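PDB 2P3W: probable serine protease HTRA3 from Homo sapiens, which probably cleaves proteins as a serine protease of the HtrA family and carries a PDZ domain that binds peptide C-termini. Local coordinates for residues F7-I15 with I37-S48; V77-L85 with L94-V102. All coordinates share one frame; numbering follows the deposited sequence. Where two conformers were deposited one is given.

Contact 1 (7-15 with 37-48) and contact 2 (77-85 with 94-102) belong to the same curled antiparallel sheet of the PDZ domain, their centres about 12 Å apart. They meet where F7 O takes a probable hydrogen bond from E101 N at 3.0 Å, and where P47 presses on the turn beyond I98, its CB 3.5 Å from I98 CG2 and 3.4 Å from A99 O. Together they flank the peptide groove. Contact 1 supplies the strand 10-14 on one side, contact 2 the end of helix 70-79 on the other. V112, last residue of the phage-derived ligand sequence at the C-terminus of the second subunit, packs on both I10 and V77.

Contact 1 of 2, residues F7-I15 with I37-S48; sequences FIGIRMRTI and IYVQEVAPNSPS
Q40 carries its CG opposite the backbone N (chi1 179°), and a bend at chi2 (65°) turns its amide toward R13. Q40 OE1 then accepts from R13 NH1 at 3.0 Å, lying in the guanidinium plane at its edge, although the donor stands above the plane of the amide carbonyl. R11 bends at chi2 and chi3, folding its guanidinium onto E41: R11 NH2 is 3.4 Å from E41 CG, which covers one face. No N-H of R11 points at the E41 carboxylate, whose OE2 instead accepts from N45 ND2 of the second subunit, while R11 NH1 reaches F108 O of that subunit.

The backbone here forms a classic beta bulge in the antiparallel pair 10-14 and 37-42, with Q40 and E41 both facing R11. R11 O takes the Q40 N-H at 2.9 Å, and the one from E41 N, at 3.4 Å, only weakly. F7-I8-G9-I10 corresponds to the carboxylate-binding loop (GLGF motif) of PDZ domains. S48, at the start of helix 47-51, grips the loop: its OG (2.7 Å) and N (3.0 Å) both donate to I8 O, N nearly in line with the carbonyl, OG above its plane. G9 CA sits 3.7 Å from S46 CB. On the sheet face shared by I10, V39 and V42, M12 lies alongside I37, and M12 CB presses tightly against I37 CG2 at 3.5 Å.

Contact 2 of 2, residues V77-L85 with L94-V102; sequences VLTESPLLL and LLFSIAPEV
P100 lays its ring against the end of a helix: CG is 3.7 Å from E80 O and also meets V77 O, while CD lies beside S81 OG. One water joins that hydroxyl to P100 O, at 2.7 Å from each. The cis peptide before P82 belongs to this same turn, and P82 CB comes to 4.0 Å from A99 CB.

Beyond it the chain enters a regular antiparallel hairpin. L83 and I98 exchange two backbone hydrogen bonds, and L85 and F96 exchange another two. L95 swings its CG opposite the backbone N (chi1 -174°), and with chi2 at 59° its CD1 rests 3.5 Å from L85 O. L85 instead sets CG anti to the carbonyl carbon (chi1 -63°), sending CD1 to 4.0 Å from I98 CG1; the two side chains cross at about a right angle. On the exposed face L84 CD2 lies 3.6 Å from S97 CB.

L83 and L85 share their face of the sheet with I98 and F96. From that face both leucines pack on V62 of strand 58-62, with L85 also on I59, while I98 touches I53. V77 of helix 70-79 touches I8 of its own chain, and the turn 80-82, with P100 against it, carries the chain from that helix into strand 83-89.

Contact 1 of 2, residues F7-I15 with I37-S48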
# COMPACT_ATOMS: atom_id res chain seq x y z
N PHE A 7 4.68 0.54 10.24
CA PHE A 7 3.49 0.45 9.44
C PHE A 7 2.60 -0.70 9.86
O PHE A 7 3.05 -1.70 10.42
CB PHE A 7 3.84 0.33 7.95
CG PHE A 7 4.37 -1.01 7.53
CD1 PHE A 7 5.71 -1.33 7.67
CD2 PHE A 7 3.52 -1.97 6.95
CE1 PHE A 7 6.19 -2.59 7.26
CE2 PHE A 7 3.98 -3.18 6.58
CZ PHE A 7 5.31 -3.51 6.73
N ILE A 8 1.30 -0.55 9.59
CA ILE A 8 0.38 -1.66 9.79
C ILE A 8 -0.22 -2.26 8.52
O ILE A 8 -0.76 -3.37 8.56
CB ILE A 8 -0.77 -1.32 10.78
CG1 ILE A 8 -1.62 -0.14 10.29
CG2 ILE A 8 -0.17 -1.02 12.16
CD1 ILE A 8 -2.89 0.14 11.11
N GLY A 9 -0.13 -1.56 7.39
CA GLY A 9 -0.53 -2.13 6.12
C GLY A 9 -1.99 -2.00 5.74
O GLY A 9 -2.59 -2.95 5.21
N ILE A 10 -2.56 -0.82 5.98
CA ILE A 10 -3.88 -0.53 5.43
C ILE A 10 -3.86 0.79 4.69
O ILE A 10 -3.08 1.68 5.05
CB ILE A 10 -4.98 -0.52 6.51
CG1 ILE A 10 -4.75 0.57 7.53
CG2 ILE A 10 -5.09 -1.86 7.24
CD1 ILE A 10 -6.00 0.80 8.42
N ARG A 11 -4.74 0.91 3.68
CA ARG A 11 -5.01 2.20 3.06
C ARG A 11 -6.34 2.68 3.68
O ARG A 11 -7.36 2.01 3.58
CB ARG A 11 -5.06 2.09 1.54
CG ARG A 11 -5.35 3.45 0.89
CD ARG A 11 -4.64 3.66 -0.42
NE ARG A 11 -5.04 2.71 -1.45
CZ ARG A 11 -6.16 2.77 -2.13
NH1 ARG A 11 -7.03 3.73 -1.90
NH2 ARG A 11 -6.41 1.87 -3.09
N MET A 12 -6.26 3.78 4.42
CA MET A 12 -7.32 4.21 5.30
C MET A 12 -7.98 5.47 4.78
O MET A 12 -7.34 6.32 4.13
CB MET A 12 -6.76 4.44 6.72
CG MET A 12 -5.70 5.53 6.82
SD MET A 12 -5.18 5.93 8.48
CE MET A 12 -3.87 7.04 8.15
N ARG A 13 -9.27 5.61 5.07
CA ARG A 13 -10.05 6.77 4.72
C ARG A 13 -10.87 7.22 5.93
O ARG A 13 -11.48 6.39 6.61
CB ARG A 13 -11.02 6.40 3.59
CG ARG A 13 -10.33 6.07 2.28
CD ARG A 13 -11.30 5.58 1.22
NE ARG A 13 -12.30 6.58 0.86
CZ ARG A 13 -13.38 6.34 0.11
NH1 ARG A 13 -13.66 5.12 -0.35
NH2 ARG A 13 -14.21 7.34 -0.19
N THR A 14 -10.90 8.53 6.21
CA THR A 14 -11.76 9.06 7.26
C THR A 14 -13.26 8.90 6.93
O THR A 14 -13.69 9.28 5.84
CB THR A 14 -11.47 10.56 7.51
OG1 THR A 14 -10.09 10.71 7.88
CG2 THR A 14 -12.36 11.12 8.60
N ILE A 15 -14.04 8.35 7.87
CA ILE A 15 -15.50 8.29 7.72
C ILE A 15 -16.07 9.71 7.73
O ILE A 15 -15.86 10.48 8.67
CB ILE A 15 -16.17 7.45 8.83
CG1 ILE A 15 -15.79 5.95 8.73
CG2 ILE A 15 -17.70 7.66 8.84
CD1 ILE A 15 -16.51 5.17 7.68
N ILE A 37 -12.43 5.14 11.03
CA ILE A 37 -11.50 5.02 9.91
C ILE A 37 -11.88 3.84 9.04
O ILE A 37 -11.86 2.69 9.49
CB ILE A 37 -10.05 4.78 10.40
CG1 ILE A 37 -9.63 5.84 11.45
CG2 ILE A 37 -9.11 4.74 9.23
CD1 ILE A 37 -9.82 7.22 11.03
N TYR A 38 -12.19 4.10 7.78
CA TYR A 38 -12.54 3.02 6.86
C TYR A 38 -11.32 2.34 6.24
O TYR A 38 -10.38 3.02 5.78
CB TYR A 38 -13.40 3.59 5.78
CG TYR A 38 -13.94 2.59 4.78
CD1 TYR A 38 -14.98 1.72 5.11
CD2 TYR A 38 -13.41 2.51 3.51
CE1 TYR A 38 -15.47 0.80 4.18
CE2 TYR A 38 -13.89 1.61 2.57
CZ TYR A 38 -14.91 0.75 2.90
OH TYR A 38 -15.38 -0.13 1.94
N VAL A 39 -11.33 1.01 6.21
CA VAL A 39 -10.23 0.25 5.62
C VAL A 39 -10.55 0.01 4.14
O VAL A 39 -11.30 -0.91 3.78
CB VAL A 39 -9.97 -1.09 6.34
CG1 VAL A 39 -8.79 -1.84 5.72
CG2 VAL A 39 -9.77 -0.87 7.84
N GLN A 40 -9.96 0.86 3.30
CA GLN A 40 -10.13 0.76 1.85
C GLN A 40 -9.40 -0.45 1.29
O GLN A 40 -9.94 -1.16 0.46
CB GLN A 40 -9.68 2.05 1.16
CG GLN A 40 -9.80 2.06 -0.35
CD GLN A 40 -11.21 1.99 -0.89
OE1 GLN A 40 -12.14 2.50 -0.29
NE2 GLN A 40 -11.36 1.40 -2.09
N GLU A 41 -8.16 -0.67 1.73
CA GLU A 41 -7.36 -1.82 1.27
C GLU A 41 -6.46 -2.34 2.41
O GLU A 41 -6.09 -1.59 3.32
CB GLU A 41 -6.46 -1.43 0.08
CG GLU A 41 -7.14 -0.88 -1.15
CD GLU A 41 -8.07 -1.87 -1.84
OE1 GLU A 41 -8.99 -1.38 -2.56
OE2 GLU A 41 -7.90 -3.12 -1.68
N VAL A 42 -6.15 -3.64 2.35
CA VAL A 42 -5.16 -4.25 3.25
C VAL A 42 -3.99 -4.78 2.43
O VAL A 42 -4.18 -5.52 1.44
CB VAL A 42 -5.78 -5.42 4.05
CG1 VAL A 42 -4.77 -6.00 5.02
CG2 VAL A 42 -7.05 -4.96 4.78
N ALA A 43 -2.77 -4.40 2.80
CA ALA A 43 -1.59 -4.89 2.10
C ALA A 43 -1.30 -6.37 2.46
O ALA A 43 -1.50 -6.77 3.61
CB ALA A 43 -0.36 -4.00 2.39
N PRO A 44 -0.89 -7.19 1.49
CA PRO A 44 -0.81 -8.66 1.68
C PRO A 44 0.14 -9.23 2.75
O PRO A 44 -0.17 -10.27 3.34
CB PRO A 44 -0.36 -9.19 0.32
CG PRO A 44 -0.08 -8.02 -0.50
CD PRO A 44 -0.59 -6.80 0.10
N ASN A 45 1.29 -8.61 2.95
CA ASN A 45 2.30 -9.18 3.87
C ASN A 45 2.49 -8.26 5.06
O ASN A 45 3.59 -7.85 5.35
CB ASN A 45 3.61 -9.34 3.12
CG ASN A 45 3.54 -10.45 2.10
OD1 ASN A 45 3.33 -11.61 2.47
ND2 ASN A 45 3.71 -10.12 0.81
N SER A 46 1.41 -7.94 5.75
CA SER A 46 1.42 -6.87 6.72
C SER A 46 0.85 -7.30 8.07
O SER A 46 0.16 -8.32 8.17
CB SER A 46 0.54 -5.72 6.20
OG SER A 46 -0.80 -6.17 6.09
N PRO A 47 1.12 -6.50 9.11
CA PRO A 47 0.48 -6.75 10.40
C PRO A 47 -1.05 -6.87 10.31
O PRO A 47 -1.63 -7.73 10.98
CB PRO A 47 0.89 -5.55 11.22
CG PRO A 47 2.21 -5.19 10.65
CD PRO A 47 2.06 -5.37 9.20
N SER A 48 -1.68 -6.02 9.51
CA SER A 48 -3.13 -6.02 9.38
C SER A 48 -3.65 -7.31 8.69
O SER A 48 -4.63 -7.92 9.16
CB SER A 48 -3.62 -4.75 8.71
OG SER A 48 -3.30 -3.61 9.49

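Contact 2 of 2, residues V77-L85 with L94-V102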
# COMPACT_ATOMS: atom_id res chain seq x y z
N VAL A 77 0.04 4.64 15.01
CA VAL A 77 1.00 3.74 14.34
C VAL A 77 2.45 4.18 14.55
O VAL A 77 3.35 3.37 14.70
CB VAL A 77 0.67 3.63 12.85
CG1 VAL A 77 1.70 2.88 12.13
CG2 VAL A 77 -0.67 2.96 12.65
N LEU A 78 2.65 5.48 14.60
CA LEU A 78 3.98 6.06 14.76
C LEU A 78 4.48 5.94 16.18
O LEU A 78 5.69 5.91 16.40
CB LEU A 78 3.90 7.54 14.37
CG LEU A 78 5.18 8.38 14.37
CD1 LEU A 78 6.25 7.81 13.41
CD2 LEU A 78 4.83 9.82 14.02
N THR A 79 3.56 5.89 17.14
CA THR A 79 3.93 6.08 18.55
C THR A 79 3.69 4.92 19.52
O THR A 79 4.37 4.85 20.57
CB THR A 79 3.25 7.37 19.12
OG1 THR A 79 1.83 7.23 19.11
CG2 THR A 79 3.61 8.58 18.30
N GLU A 80 2.73 4.06 19.22
CA GLU A 80 2.32 3.00 20.13
C GLU A 80 2.55 1.62 19.49
O GLU A 80 2.56 1.47 18.28
CB GLU A 80 0.87 3.17 20.46
CG GLU A 80 0.62 4.47 21.25
CD GLU A 80 -0.84 4.77 21.35
OE1 GLU A 80 -1.51 4.16 22.20
OE2 GLU A 80 -1.31 5.63 20.56
N SER A 81 2.78 0.64 20.35
CA SER A 81 3.01 -0.72 19.92
C SER A 81 2.75 -1.71 21.05
O SER A 81 3.34 -1.59 22.15
CB SER A 81 4.45 -0.89 19.45
OG SER A 81 4.64 -2.17 18.85
N PRO A 82 1.86 -2.71 20.80
CA PRO A 82 1.01 -2.92 19.65
C PRO A 82 -0.18 -1.98 19.78
O PRO A 82 -0.29 -1.24 20.77
CB PRO A 82 0.56 -4.37 19.80
CG PRO A 82 0.52 -4.54 21.28
CD PRO A 82 1.66 -3.74 21.83
N LEU A 83 -1.09 -2.06 18.83
CA LEU A 83 -2.34 -1.31 18.80
C LEU A 83 -3.51 -2.28 19.01
O LEU A 83 -3.71 -3.21 18.21
CB LEU A 83 -2.50 -0.62 17.45
CG LEU A 83 -1.39 0.34 16.98
CD1 LEU A 83 -1.86 1.05 15.70
CD2 LEU A 83 -1.08 1.32 18.02
N LEU A 84 -4.29 -2.03 20.07
CA LEU A 84 -5.54 -2.74 20.30
C LEU A 84 -6.63 -1.99 19.53
O LEU A 84 -7.08 -0.94 19.95
CB LEU A 84 -5.83 -2.84 21.80
CG LEU A 84 -4.81 -3.63 22.63
CD1 LEU A 84 -5.01 -3.39 24.10
CD2 LEU A 84 -4.88 -5.11 22.32
N LEU A 85 -7.03 -2.56 18.39
CA LEU A 85 -7.93 -1.89 17.45
C LEU A 85 -9.32 -2.48 17.56
O LEU A 85 -9.47 -3.69 17.40
CB LEU A 85 -7.42 -2.01 16.02
CG LEU A 85 -6.04 -1.36 15.71
CD1 LEU A 85 -5.62 -1.53 14.29
CD2 LEU A 85 -6.07 0.11 16.09
N LEU A 94 -15.37 -6.37 16.83
CA LEU A 94 -14.17 -7.19 16.93
C LEU A 94 -13.01 -6.43 17.56
O LEU A 94 -12.89 -5.22 17.36
CB LEU A 94 -13.76 -7.66 15.53
CG LEU A 94 -14.78 -8.52 14.79
CD1 LEU A 94 -14.38 -8.62 13.32
CD2 LEU A 94 -14.89 -9.87 15.39
N LEU A 95 -12.15 -7.15 18.27
CA LEU A 95 -10.89 -6.58 18.81
C LEU A 95 -9.67 -7.30 18.23
O LEU A 95 -9.61 -8.52 18.24
CB LEU A 95 -10.86 -6.64 20.34
CG LEU A 95 -9.69 -5.96 21.09
CD1 LEU A 95 -9.61 -4.46 20.78
CD2 LEU A 95 -9.82 -6.16 22.56
N PHE A 96 -8.70 -6.52 17.72
CA PHE A 96 -7.47 -7.05 17.12
C PHE A 96 -6.27 -6.44 17.86
O PHE A 96 -6.37 -5.34 18.38
CB PHE A 96 -7.36 -6.68 15.64
CG PHE A 96 -8.44 -7.26 14.77
CD1 PHE A 96 -8.40 -8.57 14.37
CD2 PHE A 96 -9.54 -6.49 14.42
CE1 PHE A 96 -9.42 -9.13 13.60
CE2 PHE A 96 -10.56 -7.04 13.63
CZ PHE A 96 -10.49 -8.35 13.22
N SER A 97 -5.18 -7.19 17.97
CA SER A 97 -3.95 -6.63 18.50
C SER A 97 -2.91 -6.68 17.40
O SER A 97 -2.44 -7.72 16.99
CB SER A 97 -3.46 -7.29 19.78
OG SER A 97 -2.35 -6.56 20.27
N ILE A 98 -2.64 -5.50 16.87
CA ILE A 98 -1.85 -5.35 15.65
C ILE A 98 -0.58 -4.62 16.00
O ILE A 98 -0.60 -3.42 16.28
CB ILE A 98 -2.60 -4.53 14.55
CG1 ILE A 98 -3.99 -5.14 14.24
CG2 ILE A 98 -1.74 -4.44 13.32
CD1 ILE A 98 -3.96 -6.58 13.75
N ALA A 99 0.55 -5.34 16.01
CA ALA A 99 1.85 -4.71 16.23
C ALA A 99 2.43 -4.09 14.96
O ALA A 99 2.67 -4.81 13.99
CB ALA A 99 2.84 -5.78 16.77
N PRO A 100 2.66 -2.76 14.95
CA PRO A 100 3.30 -2.18 13.75
C PRO A 100 4.64 -2.84 13.47
O PRO A 100 5.42 -3.05 14.38
CB PRO A 100 3.49 -0.69 14.12
CG PRO A 100 2.40 -0.42 15.14
CD PRO A 100 2.30 -1.72 15.94
N GLU A 101 4.86 -3.21 12.22
CA GLU A 101 6.14 -3.71 11.72
C GLU A 101 7.10 -2.56 11.53
O GLU A 101 6.72 -1.50 11.05
CB GLU A 101 5.91 -4.43 10.39
CG GLU A 101 7.13 -5.08 9.78
CD GLU A 101 6.77 -6.12 8.69
OE1 GLU A 101 5.60 -6.62 8.60
OE2 GLU A 101 7.69 -6.40 7.87
N VAL A 102 8.36 -2.76 11.93
CA VAL A 102 9.37 -1.73 11.83
C VAL A 102 10.43 -2.14 10.80
O VAL A 102 10.99 -3.25 10.86
CB VAL A 102 10.06 -1.49 13.19
CG1 VAL A 102 11.02 -0.31 13.09
CG2 VAL A 102 8.99 -1.24 14.30
O HOH W 1 6.20 -1.84 16.70